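Local coordinates for protein putative methylthioribose-1-phosphate isomerase (Pyrococcus horikoshii OT3, PDB 6A34) that probably interconverts 5-methylthioribose 1-phosphate and 5-methylthioribulose 1-phosphate, an isomerisation step of the methionine salvage pathway, at residues L148-Y153 with L177-S182; S23-N28 with V38-K43; L195-E200 with K223-N228. One frame throughout, in Å; residues are numbered along the deposited sequence.

Contact 1: L148-Y153 with L177-S182; sequences LRMGHY and LGTVGS
S182, in the first turn of helix 180-189, is set against a glycine of the long helix 125-157. Its CB lies 3.7 Å from G151 CA, and its OG, anti to the backbone N (chi1 -165°), comes to 3.4 Å from that same G151 CA. The hydroxyl is held there by a hydrogen bond with N147 O, one turn before G151 in helix 125-157. A CB on G151 would collide with S182 OG, so the missing side chain is what permits this close approach. Two apolar pairs lie beside it. L148 and L177 cross obliquely, CD2 of L148 3.7 Å from CD1 of L177. M150 runs alongside T179, its SD 3.7 Å from T179 CG2. H152 braces the helix itself: its ND1 donates an almost straight bond (173°) to L148 O, which lies in the plane of the imidazole. This is buried, largely apolar packing of one helix on the N-terminal turn of another. L148 and L177 both pack on L10 of helix 7-10, M150 and V180 reach V278 of strand 275-278, and T179 touches A169 in the loop after strand 161-165.

Contact 2: S23-N28 with V38-K43; sequences SVYMIN and VEKFSK
Four backbone hydrogen bonds pair strand 23-27 with strand 38-41, two at each hydrogen-bonded pair. V24 and F41 exchange theirs N to O at 2.9 Å in both directions, each donor in the plane of the carbonyl it meets. At M26 and E39 the donors stand above the carbonyl planes, and the bond from E39 N to M26 O is the more bent (145°). At the non-hydrogen-bonded positions CA-H...O contacts add to these, among them Y25 CA to E39 O at 3.3 Å. The side-chain bond comes where the first strand has ended: N28 ND2 reaches the anti lone pair of E39 OE2 at 2.9 Å, fairly straight (163°). E39 OE2 lies in the plane of the N28 amide, while the carboxylate plane is turned 74° against it. N28 OD1 accepts from R30 N, so both ends of the amide are held. This is an antiparallel beta hairpin, and strand 23-27 is the central strand of a three-stranded sheet completed by strand 17-20. Apolar and aromatic contacts divide between its faces. With V24, M26 and F41 inward, helices 44-52 and 59-76 cover one face; there M26 SD sits at the edge of the F41 ring, 3.8 Å from CE2, a Met-aromatic contact in which the extended methionine crosses the phenylalanine at about a right angle. On the other face Y25 and K40 run side by side, K40 CD 3.5 Å from Y25 CE2, while V38 CG1 lies 3.9 Å from Y25 CB, near the plane of the ring. An alanine at Y25 would remove the ring and would probably lose both the support along the K40 methylenes and the cation-pi contact with K20 of the neighbouring strand.

Contact 3: L195-E200 with K223-N228; sequences LLWLDE and KLIADN
Four backbone hydrogen bonds zip strand 193-199 to strand 222-225 in parallel register, from K223 N on L196 O to E200 N on I225 O. The last is 2.9 Å between E200 N and I225 O and nearly in line with the C=O axis. W197 lies alongside K223 and crosses I225 at about a right angle, its CE3 3.7 Å from I225 CG2; NE1 is held by F238 O. L224 CD1 fits against L198 O and the CA of E200. The strands belong to a beta-alpha-beta crossover whose helix, 206-217, touches L198, E200 and L224. Past the strand ends, a water donates to E200 OE2 at 2.6 Å and accepts from D227 N at 2.8 Å, bridging the two loops. R202 of the second subunit makes a salt bridge with E200 OE2, whereas D227 receives the backbone N-H groups of T201 and R202 of its own chain. D199 OD2 bonds H166 ND1, but its buried OD1 lacks a partner and lies 3.6 Å from I225 CD1. With D227 OD1 4.4 Å from D199 OD2, the two carboxylates may raise each other's proton affinity, which H166 and the N-H donors to D227 would probably offset in part.

From the N terminus, contact 2 comes first, joining segments only ten residues apart as a hairpin; it closes before helices 44-52 and 59-76, which pack on it. Contact 1 then closes a loop running from helix 125-157 through strand 161-165 to the start of helix 180-189. That helix leads into strand 193-199, where contact 3 opens, closing through helix 206-217 at strand 222-225, one edge of the sheet within this chain. The three loops follow in series, none nested or crossed. Contacts 1 and 3 belong to the domain built on the seven-stranded sheet, their nearest atoms about 6 Å apart, while the hairpin belongs to a separate three-stranded sheet. Contact 3 alone meets the second subunit.

Contact 1: L148-Y153 with L177-S182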
loop_
_atom_site.group_PDB
_atom_site.type_symbol
_atom_site.label_atom_id
_atom_site.label_comp_id
_atom_site.label_asym_id
_atom_site.label_seq_id
_atom_site.Cartn_x
_atom_site.Cartn_y
_atom_site.Cartn_z
ATOM N N LEU A 148 5.495 29.604 -3.194
ATOM C CA LEU A 148 6.834 30.081 -2.950
ATOM C C LEU A 148 7.051 30.343 -1.450
ATOM O O LEU A 148 8.060 29.946 -0.882
ATOM C CB LEU A 148 7.064 31.351 -3.756
ATOM C CG LEU A 148 7.661 31.151 -5.134
ATOM C CD1 LEU A 148 7.677 32.485 -5.888
ATOM C CD2 LEU A 148 9.058 30.572 -5.035
ATOM N N ARG A 149 6.093 31.012 -0.823
ATOM C CA ARG A 149 6.155 31.332 0.594
ATOM C C ARG A 149 6.155 30.041 1.429
ATOM O O ARG A 149 7.011 29.880 2.312
ATOM C CB ARG A 149 4.988 32.242 0.982
ATOM C CG ARG A 149 5.094 33.667 0.441
ATOM C CD ARG A 149 4.008 34.599 0.938
ATOM N NE ARG A 149 2.638 34.114 0.764
ATOM C CZ ARG A 149 1.833 34.448 -0.242
ATOM N NH1 ARG A 149 2.332 35.090 -1.286
ATOM N NH2 ARG A 149 0.539 34.155 -0.187
ATOM N N MET A 150 5.208 29.134 1.156
ATOM C CA MET A 150 5.127 27.859 1.889
ATOM C C MET A 150 6.488 27.151 1.869
ATOM O O MET A 150 6.914 26.632 2.860
ATOM C CB MET A 150 4.115 26.907 1.250
ATOM C CG MET A 150 2.747 26.935 1.860
ATOM S SD MET A 150 1.654 25.915 0.814
ATOM C CE MET A 150 0.874 27.155 -0.218
ATOM N N GLY A 151 7.129 27.096 0.700
ATOM C CA GLY A 151 8.369 26.361 0.515
ATOM C C GLY A 151 9.454 26.873 1.441
ATOM O O GLY A 151 10.181 26.080 2.058
ATOM N N HIS A 152 9.585 28.206 1.498
ATOM C CA HIS A 152 10.637 28.861 2.285
ATOM C C HIS A 152 10.313 28.740 3.777
ATOM O O HIS A 152 11.230 28.480 4.567
ATOM C CB HIS A 152 10.870 30.325 1.851
ATOM C CG HIS A 152 11.462 30.449 0.490
ATOM N ND1 HIS A 152 10.696 30.374 -0.656
ATOM C CD2 HIS A 152 12.743 30.559 0.077
ATOM C CE1 HIS A 152 11.486 30.468 -1.718
ATOM N NE2 HIS A 152 12.744 30.571 -1.299
ATOM N N TYR A 153 9.039 28.912 4.158
ATOM C CA TYR A 153 8.627 28.722 5.578
ATOM C C TYR A 153 8.880 27.283 6.031
ATOM O O TYR A 153 9.453 27.074 7.076
ATOM C CB TYR A 153 7.152 29.012 5.802
ATOM C CG TYR A 153 6.817 30.474 5.902
ATOM C CD1 TYR A 153 7.405 31.266 6.874
ATOM C CD2 TYR A 153 5.864 31.049 5.073
ATOM C CE1 TYR A 153 7.081 32.604 7.003
ATOM C CE2 TYR A 153 5.546 32.390 5.173
ATOM C CZ TYR A 153 6.160 33.165 6.140
ATOM O OH TYR A 153 5.837 34.469 6.281
ATOM N N LEU A 177 5.237 24.403 -8.562
ATOM C CA LEU A 177 6.165 24.174 -7.433
ATOM C C LEU A 177 5.624 23.140 -6.430
ATOM O O LEU A 177 6.397 22.269 -5.928
ATOM C CB LEU A 177 6.472 25.496 -6.718
ATOM C CG LEU A 177 7.066 26.602 -7.585
ATOM C CD1 LEU A 177 7.348 27.832 -6.740
ATOM C CD2 LEU A 177 8.329 26.131 -8.278
ATOM N N GLY A 178 4.339 23.261 -6.083
ATOM C CA GLY A 178 3.711 22.362 -5.127
ATOM C C GLY A 178 3.608 22.985 -3.757
ATOM O O GLY A 178 4.092 24.079 -3.552
ATOM N N THR A 179 2.934 22.281 -2.841
ATOM C CA THR A 179 2.918 22.641 -1.438
ATOM C C THR A 179 4.107 21.933 -0.797
ATOM O O THR A 179 5.153 22.558 -0.482
ATOM C CB THR A 179 1.528 22.404 -0.827
ATOM O OG1 THR A 179 1.084 21.048 -0.938
ATOM C CG2 THR A 179 0.494 23.284 -1.499
ATOM N N VAL A 180 3.959 20.616 -0.628
ATOM C CA VAL A 180 5.084 19.798 -0.248
ATOM C C VAL A 180 6.208 20.083 -1.262
ATOM O O VAL A 180 7.376 20.292 -0.915
ATOM C CB VAL A 180 4.716 18.292 -0.216
ATOM C CG1 VAL A 180 5.962 17.419 -0.091
ATOM C CG2 VAL A 180 3.740 17.943 0.893
ATOM N N GLY A 181 5.848 20.089 -2.536
ATOM C CA GLY A 181 6.858 20.191 -3.612
ATOM C C GLY A 181 7.735 21.434 -3.480
ATOM O O GLY A 181 8.918 21.389 -3.744
ATOM N N SER A 182 7.151 22.549 -3.045
ATOM C CA SER A 182 7.898 23.778 -2.872
ATOM C C SER A 182 8.912 23.623 -1.750
ATOM O O SER A 182 10.047 24.053 -1.868
ATOM C CB SER A 182 7.009 24.946 -2.613
ATOM O OG SER A 182 7.755 26.133 -2.793
#

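Contact 2: S23-N28 with V38-K43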
loop_
_atom_site.group_PDB
_atom_site.type_symbol
_atom_site.label_atom_id
_atom_site.label_comp_id
_atom_site.label_asym_id
_atom_site.label_seq_id
_atom_site.Cartn_x
_atom_site.Cartn_y
_atom_site.Cartn_z
ATOM N N SER A 23 -4.051 30.612 -26.018
ATOM C CA SER A 23 -4.091 29.179 -25.853
ATOM C C SER A 23 -3.810 28.788 -24.394
ATOM O O SER A 23 -2.895 29.343 -23.731
ATOM C CB SER A 23 -3.124 28.543 -26.809
ATOM O OG SER A 23 -3.594 28.682 -28.137
ATOM N N VAL A 24 -4.601 27.833 -23.896
ATOM C CA VAL A 24 -4.368 27.234 -22.593
ATOM C C VAL A 24 -3.467 26.013 -22.778
ATOM O O VAL A 24 -3.769 25.128 -23.570
ATOM C CB VAL A 24 -5.681 26.863 -21.887
ATOM C CG1 VAL A 24 -5.420 26.245 -20.523
ATOM C CG2 VAL A 24 -6.601 28.061 -21.749
ATOM N N TYR A 25 -2.343 25.991 -22.065
ATOM C CA TYR A 25 -1.384 24.871 -22.138
ATOM C C TYR A 25 -1.385 24.102 -20.814
ATOM O O TYR A 25 -1.229 24.709 -19.801
ATOM C CB TYR A 25 0.032 25.381 -22.412
ATOM C CG TYR A 25 0.252 26.083 -23.736
ATOM C CD1 TYR A 25 -0.183 27.386 -23.943
ATOM C CD2 TYR A 25 0.971 25.481 -24.759
ATOM C CE1 TYR A 25 0.050 28.053 -25.138
ATOM C CE2 TYR A 25 1.214 26.134 -25.960
ATOM C CZ TYR A 25 0.756 27.430 -26.156
ATOM O OH TYR A 25 0.988 28.088 -27.336
ATOM N N MET A 26 -1.518 22.767 -20.867
ATOM C CA MET A 26 -1.595 21.895 -19.686
ATOM C C MET A 26 -0.637 20.712 -19.848
ATOM O O MET A 26 -0.650 20.001 -20.879
ATOM C CB MET A 26 -2.994 21.309 -19.480
ATOM C CG MET A 26 -4.090 22.324 -19.433
ATOM S SD MET A 26 -5.645 21.505 -19.091
ATOM C CE MET A 26 -6.834 22.825 -19.323
ATOM N N ILE A 27 0.171 20.473 -18.815
ATOM C CA ILE A 27 0.834 19.203 -18.715
ATOM C C ILE A 27 -0.253 18.125 -18.767
ATOM O O ILE A 27 -1.293 18.299 -18.156
ATOM C CB ILE A 27 1.680 19.104 -17.437
ATOM C CG1 ILE A 27 2.850 20.082 -17.489
ATOM C CG2 ILE A 27 2.150 17.664 -17.223
ATOM C CD1 ILE A 27 3.586 20.203 -16.179
ATOM N N ASN A 28 -0.032 17.069 -19.560
ATOM C CA ASN A 28 -0.999 15.996 -19.681
ATOM C C ASN A 28 -0.707 14.955 -18.602
ATOM O O ASN A 28 0.143 14.061 -18.789
ATOM C CB ASN A 28 -1.006 15.319 -21.051
ATOM C CG ASN A 28 -2.239 14.463 -21.233
ATOM O OD1 ASN A 28 -2.711 13.838 -20.280
ATOM N ND2 ASN A 28 -2.814 14.502 -22.425
ATOM N N VAL A 38 2.797 18.505 -23.167
ATOM C CA VAL A 38 2.040 19.715 -22.955
ATOM C C VAL A 38 0.997 19.845 -24.067
ATOM O O VAL A 38 1.353 20.054 -25.211
ATOM C CB VAL A 38 2.978 20.931 -22.924
ATOM C CG1 VAL A 38 2.218 22.189 -22.538
ATOM C CG2 VAL A 38 4.155 20.698 -21.988
ATOM N N GLU A 39 -0.275 19.663 -23.713
ATOM C CA GLU A 39 -1.388 19.845 -24.621
ATOM C C GLU A 39 -1.602 21.354 -24.816
ATOM O O GLU A 39 -1.274 22.133 -23.916
ATOM C CB GLU A 39 -2.672 19.206 -24.082
ATOM C CG GLU A 39 -2.631 17.692 -23.925
ATOM C CD GLU A 39 -2.220 16.861 -25.134
ATOM O OE1 GLU A 39 -2.224 17.398 -26.275
ATOM O OE2 GLU A 39 -1.876 15.673 -24.920
ATOM N N LYS A 40 -2.126 21.717 -25.996
ATOM C CA LYS A 40 -2.431 23.086 -26.444
ATOM C C LYS A 40 -3.921 23.146 -26.795
ATOM O O LYS A 40 -4.375 22.405 -27.658
ATOM C CB LYS A 40 -1.585 23.423 -27.670
ATOM C CG LYS A 40 -1.687 24.851 -28.196
ATOM C CD LYS A 40 -0.431 25.264 -28.954
ATOM C CE LYS A 40 -0.429 26.699 -29.441
ATOM N NZ LYS A 40 -1.067 26.830 -30.769
ATOM N N PHE A 41 -4.678 23.967 -26.062
ATOM C CA PHE A 41 -6.112 24.046 -26.181
ATOM C C PHE A 41 -6.511 25.475 -26.555
ATOM O O PHE A 41 -6.134 26.411 -25.859
ATOM C CB PHE A 41 -6.794 23.623 -24.878
ATOM C CG PHE A 41 -6.489 22.212 -24.434
ATOM C CD1 PHE A 41 -6.746 21.132 -25.269
ATOM C CD2 PHE A 41 -5.935 21.962 -23.190
ATOM C CE1 PHE A 41 -6.464 19.833 -24.869
ATOM C CE2 PHE A 41 -5.639 20.667 -22.797
ATOM C CZ PHE A 41 -5.923 19.605 -23.629
ATOM N N SER A 42 -7.336 25.592 -27.608
ATOM C CA SER A 42 -7.644 26.849 -28.289
ATOM C C SER A 42 -9.142 27.190 -28.247
ATOM O O SER A 42 -9.515 28.240 -28.718
ATOM C CB SER A 42 -7.145 26.779 -29.706
ATOM O OG SER A 42 -5.779 26.360 -29.719
ATOM N N LYS A 43 -9.978 26.329 -27.650
ATOM C CA LYS A 43 -11.436 26.575 -27.521
ATOM C C LYS A 43 -11.885 26.243 -26.098
ATOM O O LYS A 43 -11.282 25.380 -25.454
ATOM C CB LYS A 43 -12.234 25.703 -28.496
ATOM C CG LYS A 43 -11.722 25.704 -29.932
ATOM C CD LYS A 43 -12.367 24.654 -30.825
ATOM C CE LYS A 43 -11.425 24.181 -31.917
ATOM N NZ LYS A 43 -12.154 23.636 -33.086
#

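Contact 3: L195-E200 with K223-N228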
loop_
_atom_site.group_PDB
_atom_site.type_symbol
_atom_site.label_atom_id
_atom_site.label_comp_id
_atom_site.label_asym_id
_atom_site.label_seq_id
_atom_site.Cartn_x
_atom_site.Cartn_y
_atom_site.Cartn_z
ATOM N N LEU A 195 17.587 12.998 0.929
ATOM C CA LEU A 195 16.791 11.891 0.448
ATOM C C LEU A 195 15.327 12.209 0.726
ATOM O O LEU A 195 15.001 12.650 1.824
ATOM C CB LEU A 195 17.223 10.595 1.144
ATOM C CG LEU A 195 16.349 9.374 0.844
ATOM C CD1 LEU A 195 16.481 8.931 -0.596
ATOM C CD2 LEU A 195 16.683 8.201 1.771
ATOM N N LEU A 196 14.488 11.993 -0.291
ATOM C CA LEU A 196 13.066 12.076 -0.188
ATOM C C LEU A 196 12.466 10.679 -0.366
ATOM O O LEU A 196 12.431 10.189 -1.473
ATOM C CB LEU A 196 12.525 13.019 -1.263
ATOM C CG LEU A 196 11.024 13.303 -1.176
ATOM C CD1 LEU A 196 10.639 13.827 0.192
ATOM C CD2 LEU A 196 10.596 14.292 -2.251
ATOM N N TRP A 197 11.939 10.093 0.717
ATOM C CA TRP A 197 11.103 8.891 0.598
ATOM C C TRP A 197 9.734 9.280 0.046
ATOM O O TRP A 197 9.097 10.241 0.557
ATOM C CB TRP A 197 10.897 8.208 1.948
ATOM C CG TRP A 197 12.149 7.741 2.596
ATOM C CD1 TRP A 197 12.852 8.391 3.554
ATOM C CD2 TRP A 197 12.847 6.514 2.336
ATOM N NE1 TRP A 197 13.929 7.637 3.924
ATOM C CE2 TRP A 197 13.948 6.481 3.202
ATOM C CE3 TRP A 197 12.630 5.432 1.473
ATOM C CZ2 TRP A 197 14.833 5.406 3.250
ATOM C CZ3 TRP A 197 13.514 4.374 1.501
ATOM C CH2 TRP A 197 14.607 4.362 2.375
ATOM N N LEU A 198 9.265 8.489 -0.920
ATOM C CA LEU A 198 7.949 8.641 -1.544
ATOM C C LEU A 198 7.128 7.366 -1.361
ATOM O O LEU A 198 7.462 6.333 -1.957
ATOM C CB LEU A 198 8.117 8.899 -3.043
ATOM C CG LEU A 198 8.905 10.151 -3.386
ATOM C CD1 LEU A 198 9.080 10.251 -4.912
ATOM C CD2 LEU A 198 8.218 11.384 -2.814
ATOM N N ASP A 199 6.052 7.461 -0.569
ATOM C CA ASP A 199 5.044 6.409 -0.478
ATOM C C ASP A 199 4.347 6.351 -1.837
ATOM O O ASP A 199 3.927 7.392 -2.347
ATOM C CB ASP A 199 4.007 6.704 0.605
ATOM C CG ASP A 199 4.507 6.679 2.044
ATOM O OD1 ASP A 199 5.600 6.158 2.297
ATOM O OD2 ASP A 199 3.768 7.180 2.917
ATOM N N GLU A 200 4.192 5.150 -2.406
ATOM C CA GLU A 200 3.556 5.019 -3.718
ATOM C C GLU A 200 2.119 5.553 -3.680
ATOM O O GLU A 200 1.646 6.095 -4.696
ATOM C CB GLU A 200 3.653 3.583 -4.235
ATOM C CG GLU A 200 2.980 2.508 -3.385
ATOM C CD GLU A 200 3.038 1.134 -4.055
ATOM O OE1 GLU A 200 3.643 1.073 -5.146
ATOM O OE2 GLU A 200 2.457 0.128 -3.515
ATOM N N LYS A 223 13.476 7.958 -3.295
ATOM C CA LYS A 223 13.341 6.524 -3.177
ATOM C C LYS A 223 11.861 6.165 -3.036
ATOM O O LYS A 223 11.186 6.654 -2.106
ATOM C CB LYS A 223 14.133 5.990 -1.986
ATOM C CG LYS A 223 15.563 5.595 -2.304
ATOM C CD LYS A 223 16.174 4.622 -1.326
ATOM C CE LYS A 223 17.658 4.862 -1.132
ATOM N NZ LYS A 223 18.363 5.085 -2.413
ATOM N N LEU A 224 11.370 5.308 -3.944
ATOM C CA LEU A 224 9.937 4.978 -4.003
ATOM C C LEU A 224 9.716 3.698 -3.197
ATOM O O LEU A 224 10.508 2.789 -3.331
ATOM C CB LEU A 224 9.547 4.795 -5.470
ATOM C CG LEU A 224 8.121 4.339 -5.726
ATOM C CD1 LEU A 224 7.128 5.404 -5.272
ATOM C CD2 LEU A 224 7.933 4.047 -7.212
ATOM N N ILE A 225 8.742 3.698 -2.273
ATOM C CA ILE A 225 8.453 2.523 -1.422
ATOM C C ILE A 225 6.956 2.201 -1.418
ATOM O O ILE A 225 6.083 3.080 -1.618
ATOM C CB ILE A 225 8.902 2.744 0.031
ATOM C CG1 ILE A 225 8.243 3.986 0.632
ATOM C CG2 ILE A 225 10.426 2.763 0.188
ATOM C CD1 ILE A 225 8.496 4.082 2.097
ATOM N N ALA A 226 6.658 0.939 -1.087
ATOM C CA ALA A 226 5.289 0.516 -0.810
ATOM C C ALA A 226 4.867 1.180 0.504
ATOM O O ALA A 226 5.677 1.384 1.388
ATOM C CB ALA A 226 5.178 -0.996 -0.734
ATOM N N ASP A 227 3.584 1.508 0.607
ATOM C CA ASP A 227 3.004 2.183 1.794
ATOM C C ASP A 227 3.320 1.407 3.072
ATOM O O ASP A 227 3.589 1.988 4.109
ATOM C CB ASP A 227 1.509 2.339 1.572
ATOM C CG ASP A 227 1.208 3.195 0.354
ATOM O OD1 ASP A 227 1.883 4.252 0.217
ATOM O OD2 ASP A 227 0.301 2.803 -0.452
ATOM N N ASN A 228 3.227 0.081 2.965
ATOM C CA ASN A 228 3.573 -0.868 3.993
ATOM C C ASN A 228 4.958 -0.584 4.565
ATOM O O ASN A 228 5.237 -0.932 5.696
ATOM C CB ASN A 228 3.569 -2.316 3.460
ATOM C CG ASN A 228 2.197 -2.949 3.503
ATOM O OD1 ASN A 228 1.372 -2.597 4.362
ATOM N ND2 ASN A 228 1.953 -3.881 2.602
HETATM O O HOH W 1 1.574 0.582 -1.119
#